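Long-range contacts in protein toll (Drosophila melanogaster, PDB 4LXR), which serves as the receptor for cleaved, activated Spätzle, signalling in embryonic dorsal-ventral patterning and antifungal defence, this chain being its leucine-rich-repeat ectodomain: residues A[394-399]-A[417-422]; A[368-373]-A[390-395]. All coordinates share one frame; numbering follows the deposited sequence. Where two conformers were deposited one is given.

Contact 1: residues A[394-399]-A[417-422]; sequences MSRNRL and HLDHND. With NAG (2-acetamido-2-deoxy-beta-D-glucopyranose), chain E.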
loop_
_atom_site.group_PDB
_atom_site.type_symbol
_atom_site.label_atom_id
_atom_site.label_comp_id
_atom_site.label_asym_id
_atom_site.label_seq_id
_atom_site.Cartn_x
_atom_site.Cartn_y
_atom_site.Cartn_z
ATOM N N MET A 394 5.550 15.763 2.080
ATOM C CA MET A 394 5.815 16.708 1.007
ATOM C C MET A 394 6.060 15.973 -0.294
ATOM O O MET A 394 6.811 16.444 -1.169
ATOM C CB MET A 394 7.002 17.614 1.342
ATOM C CG MET A 394 6.804 18.403 2.633
ATOM S SD MET A 394 8.057 19.662 2.853
ATOM C CE MET A 394 7.770 20.744 1.465
ATOM N N SER A 395 5.411 14.817 -0.409
ATOM C CA SER A 395 5.495 13.982 -1.605
ATOM C C SER A 395 5.004 14.700 -2.842
ATOM O O SER A 395 4.070 15.501 -2.770
ATOM C CB SER A 395 4.643 12.730 -1.409
ATOM O OG SER A 395 4.885 12.197 -0.128
ATOM N N ARG A 396 5.622 14.384 -3.977
ATOM C CA ARG A 396 5.195 14.886 -5.274
ATOM C C ARG A 396 5.099 16.414 -5.272
ATOM O O ARG A 396 4.045 16.991 -5.559
ATOM C CB ARG A 396 3.875 14.228 -5.711
ATOM C CG ARG A 396 4.004 12.717 -6.012
ATOM C CD ARG A 396 2.654 12.032 -6.261
ATOM N NE ARG A 396 1.755 12.251 -5.133
ATOM C CZ ARG A 396 1.709 11.487 -4.047
ATOM N NH1 ARG A 396 2.474 10.412 -3.938
ATOM N NH2 ARG A 396 0.890 11.800 -3.068
ATOM N N ASN A 397 6.211 17.049 -4.907
ATOM C CA ASN A 397 6.426 18.470 -5.148
ATOM C C ASN A 397 7.550 18.601 -6.184
ATOM O O ASN A 397 7.777 17.676 -6.944
ATOM C CB ASN A 397 6.735 19.205 -3.841
ATOM C CG ASN A 397 5.473 19.596 -3.075
ATOM O OD1 ASN A 397 5.013 20.733 -3.179
ATOM N ND2 ASN A 397 4.908 18.659 -2.307
ATOM N N ARG A 398 8.233 19.741 -6.231
ATOM C CA ARG A 398 9.392 19.925 -7.109
ATOM C C ARG A 398 10.593 20.311 -6.254
ATOM O O ARG A 398 11.390 21.170 -6.638
ATOM C CB ARG A 398 9.149 21.033 -8.136
ATOM C CG ARG A 398 7.834 20.935 -8.929
ATOM C CD ARG A 398 7.629 19.585 -9.592
ATOM N NE ARG A 398 8.722 19.249 -10.496
ATOM C CZ ARG A 398 9.340 18.072 -10.534
ATOM N NH1 ARG A 398 8.985 17.091 -9.710
ATOM N NH2 ARG A 398 10.327 17.878 -11.401
ATOM N N LEU A 399 10.718 19.688 -5.085
ATOM C CA LEU A 399 11.747 20.084 -4.123
ATOM C C LEU A 399 13.121 19.836 -4.688
ATOM O O LEU A 399 13.396 18.759 -5.197
ATOM C CB LEU A 399 11.593 19.326 -2.804
ATOM C CG LEU A 399 10.360 19.677 -1.978
ATOM C CD1 LEU A 399 10.353 18.866 -0.674
ATOM C CD2 LEU A 399 10.418 21.164 -1.695
ATOM N N HIS A 417 8.297 12.307 4.816
ATOM C CA HIS A 417 8.077 11.835 3.448
ATOM C C HIS A 417 8.413 12.903 2.420
ATOM O O HIS A 417 7.703 13.910 2.291
ATOM C CB HIS A 417 6.629 11.396 3.261
ATOM C CG HIS A 417 6.201 10.335 4.225
ATOM N ND1 HIS A 417 6.263 8.990 3.928
ATOM C CD2 HIS A 417 5.721 10.421 5.489
ATOM C CE1 HIS A 417 5.827 8.294 4.962
ATOM N NE2 HIS A 417 5.496 9.138 5.923
ATOM N N LEU A 418 9.490 12.660 1.683
ATOM C CA LEU A 418 9.944 13.564 0.649
ATOM C C LEU A 418 9.997 12.849 -0.688
ATOM O O LEU A 418 10.731 13.263 -1.585
ATOM C CB LEU A 418 11.322 14.149 0.997
ATOM C CG LEU A 418 11.345 15.039 2.245
ATOM C CD1 LEU A 418 12.751 15.520 2.540
ATOM C CD2 LEU A 418 10.373 16.231 2.115
ATOM N N ASP A 419 9.205 11.789 -0.831
ATOM C CA ASP A 419 9.241 10.984 -2.054
ATOM C C ASP A 419 8.733 11.732 -3.305
ATOM O O ASP A 419 7.823 12.538 -3.208
ATOM C CB ASP A 419 8.451 9.684 -1.860
ATOM C CG ASP A 419 7.114 9.910 -1.151
ATOM O OD1 ASP A 419 7.085 10.659 -0.160
ATOM O OD2 ASP A 419 6.085 9.349 -1.583
ATOM N N HIS A 420 9.323 11.434 -4.467
ATOM C CA HIS A 420 8.901 11.989 -5.760
ATOM C C HIS A 420 9.177 13.495 -5.838
ATOM O O HIS A 420 8.285 14.304 -6.062
ATOM C CB HIS A 420 7.416 11.685 -6.055
ATOM C CG HIS A 420 7.019 10.265 -5.781
ATOM N ND1 HIS A 420 7.539 9.196 -6.479
ATOM C CD2 HIS A 420 6.153 9.741 -4.883
ATOM C CE1 HIS A 420 7.014 8.074 -6.023
ATOM N NE2 HIS A 420 6.163 8.377 -5.059
ATOM N N ASN A 421 10.427 13.856 -5.625
ATOM C CA ASN A 421 10.852 15.237 -5.726
ATOM C C ASN A 421 12.117 15.294 -6.578
ATOM O O ASN A 421 12.425 14.326 -7.279
ATOM C CB ASN A 421 11.051 15.828 -4.324
ATOM C CG ASN A 421 9.748 16.324 -3.723
ATOM O OD1 ASN A 421 9.197 17.318 -4.193
ATOM N ND2 ASN A 421 9.237 15.633 -2.695
ATOM N N ASP A 422 12.843 16.408 -6.536
ATOM C CA ASP A 422 14.071 16.543 -7.324
ATOM C C ASP A 422 15.263 16.740 -6.408
ATOM O O ASP A 422 16.153 17.540 -6.693
ATOM C CB ASP A 422 13.978 17.727 -8.285
ATOM C CG ASP A 422 13.137 17.425 -9.502
ATOM O OD1 ASP A 422 13.444 16.443 -10.207
ATOM O OD2 ASP A 422 12.167 18.170 -9.751
HETATM C C1 NAG E . 9.145 9.780 -9.897
HETATM C C2 NAG E . 8.004 8.881 -10.412
HETATM C C3 NAG E . 7.386 9.473 -11.679
HETATM C C4 NAG E . 6.991 10.929 -11.466
HETATM C C5 NAG E . 8.206 11.707 -10.971
HETATM C C6 NAG E . 7.922 13.168 -10.705
HETATM C C7 NAG E . 8.242 6.500 -9.836
HETATM C C8 NAG E . 8.797 5.175 -10.265
HETATM N N2 NAG E . 8.471 7.527 -10.663
HETATM O O3 NAG E . 6.261 8.682 -12.041
HETATM O O4 NAG E . 6.563 11.508 -12.693
HETATM O O5 NAG E . 8.664 11.134 -9.738
HETATM O O6 NAG E . 6.949 13.330 -9.683
HETATM O O7 NAG E . 7.615 6.633 -8.789
HETATM O O HOH W 1 3.444 8.941 -1.374
HETATM O O HOH W 2 6.768 15.408 -8.206
#
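Asn421 carries this contact by reaching its amide across to the backbone of 394-399. Its ND2 lies 3.0 Å from the O of Met394, on an almost straight bond (171°), the oxygen lying in the plane of the Asn421 amide, and its second N-H goes to the O of Leu418, so each loop gives one carbonyl to the same nitrogen. On the other branch OD1 takes the N-H of Leu399, although the position of this oxygen is less certain. The Leu399 side chain lies beside the amide and points the same way; it crosses the Leu418 side chain at about a right angle, Leu399 CD1 3.8 Å from Leu418 CD2. Met394 CB touches that same Leu418 methyl.

Polar pairs carry the rest. Ser395 OG donates to Asp419 OD1 over 2.7 Å, meeting the carboxylate from above its plane; chi1 of 44° sets Asp419 CG between its backbone N and carbonyl carbon. Arg396 and His420 run side by side, Arg396 CG 3.6 Å from His420 CB, with guanidinium and ring 40° apart. Arg396 NE is paired with Asp372 and His420 ND1 with Asn455, while a water links Arg396 NH1 to Asp419 OD2. Asp422 OD2 lies over one face of the Arg398 guanidinium in a salt bridge to NH2, modelled doubtfully short. Another water ties the carbonyls of Asn397 and His420 to O6 of the sugar.

Asn397, bonded to Leu375 N and Leu370 O, and Asn421 belong to the row of buried asparagines, one per turn, characteristic of leucine-rich-repeat solenoids.

Contact 2: residues A[368-373]-A[390-395]; sequences LRLEDN and VTLVMS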
loop_
_atom_site.group_PDB
_atom_site.type_symbol
_atom_site.label_atom_id
_atom_site.label_comp_id
_atom_site.label_asym_id
_atom_site.label_seq_id
_atom_site.Cartn_x
_atom_site.Cartn_y
_atom_site.Cartn_z
ATOM N N LEU A 368 1.437 17.681 9.147
ATOM C CA LEU A 368 1.446 18.685 8.108
ATOM C C LEU A 368 1.493 18.014 6.747
ATOM O O LEU A 368 2.450 17.316 6.428
ATOM C CB LEU A 368 2.618 19.660 8.299
ATOM C CG LEU A 368 2.773 20.710 7.203
ATOM C CD1 LEU A 368 1.422 21.457 6.990
ATOM C CD2 LEU A 368 3.873 21.689 7.553
ATOM N N ARG A 369 0.452 18.230 5.947
ATOM C CA ARG A 369 0.338 17.586 4.643
ATOM C C ARG A 369 0.479 18.604 3.525
ATOM O O ARG A 369 -0.396 19.456 3.327
ATOM C CB ARG A 369 -1.001 16.860 4.521
ATOM C CG ARG A 369 -1.329 15.933 5.689
ATOM C CD ARG A 369 -0.446 14.689 5.707
ATOM N NE ARG A 369 -0.612 13.876 4.499
ATOM C CZ ARG A 369 -0.735 12.549 4.491
ATOM N NH1 ARG A 369 -0.869 11.901 3.337
ATOM N NH2 ARG A 369 -0.713 11.869 5.631
ATOM N N LEU A 370 1.589 18.520 2.797
ATOM C CA LEU A 370 1.853 19.432 1.697
ATOM C C LEU A 370 2.013 18.693 0.378
ATOM O O LEU A 370 2.467 19.276 -0.605
ATOM C CB LEU A 370 3.121 20.253 1.984
ATOM C CG LEU A 370 3.011 21.202 3.180
ATOM C CD1 LEU A 370 4.388 21.771 3.573
ATOM C CD2 LEU A 370 2.038 22.321 2.835
ATOM N N GLU A 371 1.673 17.405 0.359
ATOM C CA GLU A 371 1.943 16.587 -0.824
ATOM C C GLU A 371 1.139 17.103 -2.028
ATOM O O GLU A 371 0.123 17.780 -1.858
ATOM C CB GLU A 371 1.690 15.083 -0.539
ATOM C CG GLU A 371 0.222 14.701 -0.228
ATOM C CD GLU A 371 -0.118 14.757 1.260
ATOM O OE1 GLU A 371 0.541 15.525 2.005
ATOM O OE2 GLU A 371 -1.038 14.012 1.687
ATOM N N ASP A 372 1.617 16.806 -3.233
ATOM C CA ASP A 372 0.941 17.189 -4.481
ATOM C C ASP A 372 0.796 18.697 -4.665
ATOM O O ASP A 372 -0.299 19.243 -4.882
ATOM C CB ASP A 372 -0.381 16.425 -4.663
ATOM C CG ASP A 372 -0.152 14.921 -4.840
ATOM O OD1 ASP A 372 0.319 14.497 -5.919
ATOM O OD2 ASP A 372 -0.406 14.168 -3.889
ATOM N N ASN A 373 1.947 19.349 -4.600
ATOM C CA ASN A 373 2.058 20.770 -4.822
ATOM C C ASN A 373 3.283 21.046 -5.690
ATOM O O ASN A 373 3.851 20.127 -6.270
ATOM C CB ASN A 373 2.114 21.497 -3.477
ATOM C CG ASN A 373 0.717 21.769 -2.920
ATOM O OD1 ASN A 373 -0.004 22.608 -3.447
ATOM N ND2 ASN A 373 0.324 21.035 -1.892
ATOM N N VAL A 390 5.057 15.836 14.064
ATOM C CA VAL A 390 5.369 14.413 14.139
ATOM C C VAL A 390 5.526 13.815 12.731
ATOM O O VAL A 390 6.497 13.097 12.453
ATOM C CB VAL A 390 4.311 13.646 14.961
ATOM C CG1 VAL A 390 4.615 12.157 14.979
ATOM C CG2 VAL A 390 4.254 14.201 16.386
ATOM N N THR A 391 4.587 14.112 11.835
ATOM C CA THR A 391 4.772 13.699 10.450
ATOM C C THR A 391 4.628 14.851 9.459
ATOM O O THR A 391 3.720 15.676 9.571
ATOM C CB THR A 391 3.927 12.455 10.035
ATOM O OG1 THR A 391 2.878 12.835 9.161
ATOM C CG2 THR A 391 3.378 11.735 11.219
ATOM N N LEU A 392 5.579 14.900 8.525
ATOM C CA LEU A 392 5.648 15.899 7.470
ATOM C C LEU A 392 5.577 15.178 6.124
ATOM O O LEU A 392 6.418 14.313 5.819
ATOM C CB LEU A 392 6.957 16.703 7.572
ATOM C CG LEU A 392 7.210 17.766 6.502
ATOM C CD1 LEU A 392 6.055 18.806 6.482
ATOM C CD2 LEU A 392 8.579 18.469 6.692
ATOM N N VAL A 393 4.567 15.516 5.327
ATOM C CA VAL A 393 4.387 14.876 4.021
ATOM C C VAL A 393 4.528 15.925 2.927
ATOM O O VAL A 393 3.750 16.882 2.876
ATOM C CB VAL A 393 3.021 14.151 3.899
ATOM C CG1 VAL A 393 2.917 13.388 2.576
ATOM C CG2 VAL A 393 2.818 13.203 5.058
ATOM N N MET A 394 5.550 15.763 2.080
ATOM C CA MET A 394 5.815 16.708 1.007
ATOM C C MET A 394 6.060 15.973 -0.294
ATOM O O MET A 394 6.811 16.444 -1.169
ATOM C CB MET A 394 7.002 17.614 1.342
ATOM C CG MET A 394 6.804 18.403 2.633
ATOM S SD MET A 394 8.057 19.662 2.853
ATOM C CE MET A 394 7.770 20.744 1.465
ATOM N N SER A 395 5.411 14.817 -0.409
ATOM C CA SER A 395 5.495 13.982 -1.605
ATOM C C SER A 395 5.004 14.700 -2.842
ATOM O O SER A 395 4.070 15.501 -2.770
ATOM C CB SER A 395 4.643 12.730 -1.409
ATOM O OG SER A 395 4.885 12.197 -0.128
#
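Strands 367-369 and 391-393 run parallel, Leu368 level with Leu392 and Arg369 with Val393, and backbone bonds such as Leu370 N to Val393 O (2.7 Å) continue past the strand ends to Asp372 N and Ser395 O. On one face Leu368 and Leu392 lie side by side, pointing the same way, Leu368 CD2 3.8 Å from Leu392 CD1. Leu370 follows them and brings CD1 to the Met394 methyl, CE, at 4.1 Å.

On the other face Val393 packs against an ion pair. In the Arg369 conformer given, one of two deposited, Val393 CG2 lies against one face of the guanidinium, 3.5 Å from Arg369 NE, and Val393 CG1 is 3.2 Å from Glu371 OE1. This arginine grips the glutamate side-on, NE and NH1 both donating to OE2, with the carboxyl carbon at the guanidinium edge, in its plane. Bends at chi2 and chi3 bring Arg369 CD and NE alongside Val393 CG2. An alanine at Glu371 would probably leave the Arg369 guanidinium without this carboxylate, free to turn away, and uncover Val393 CG1.

Strands 343-345 and 415-417 extend the parallel array on either side: Leu344 meets Leu368 and Leu416 meets Leu392, while Asp345 touches Arg369 and His417 touches Val393.

In the fold
Contact 2 joins LRR 10 to LRR 11 and contact 1 joins LRR 11 to LRR 12; they meet at Met394 and Ser395, where strand 391-393 gives way to its loop. Contact 2 is the more buried, held by regular strand pairing, apolar on one face and ionic on the other. Contact 1 lies farther round the coil, partly buried, and depends on asparagine-to-backbone bonds, charged side chains, water and a glycan sugar at its outer edge. The two are also bridged directly: Arg396 NE pairs with Asp372 OD1 at 2.8 Å, and Asn397 OD1, bonded to Leu375 N, also lies against Asn373 CB.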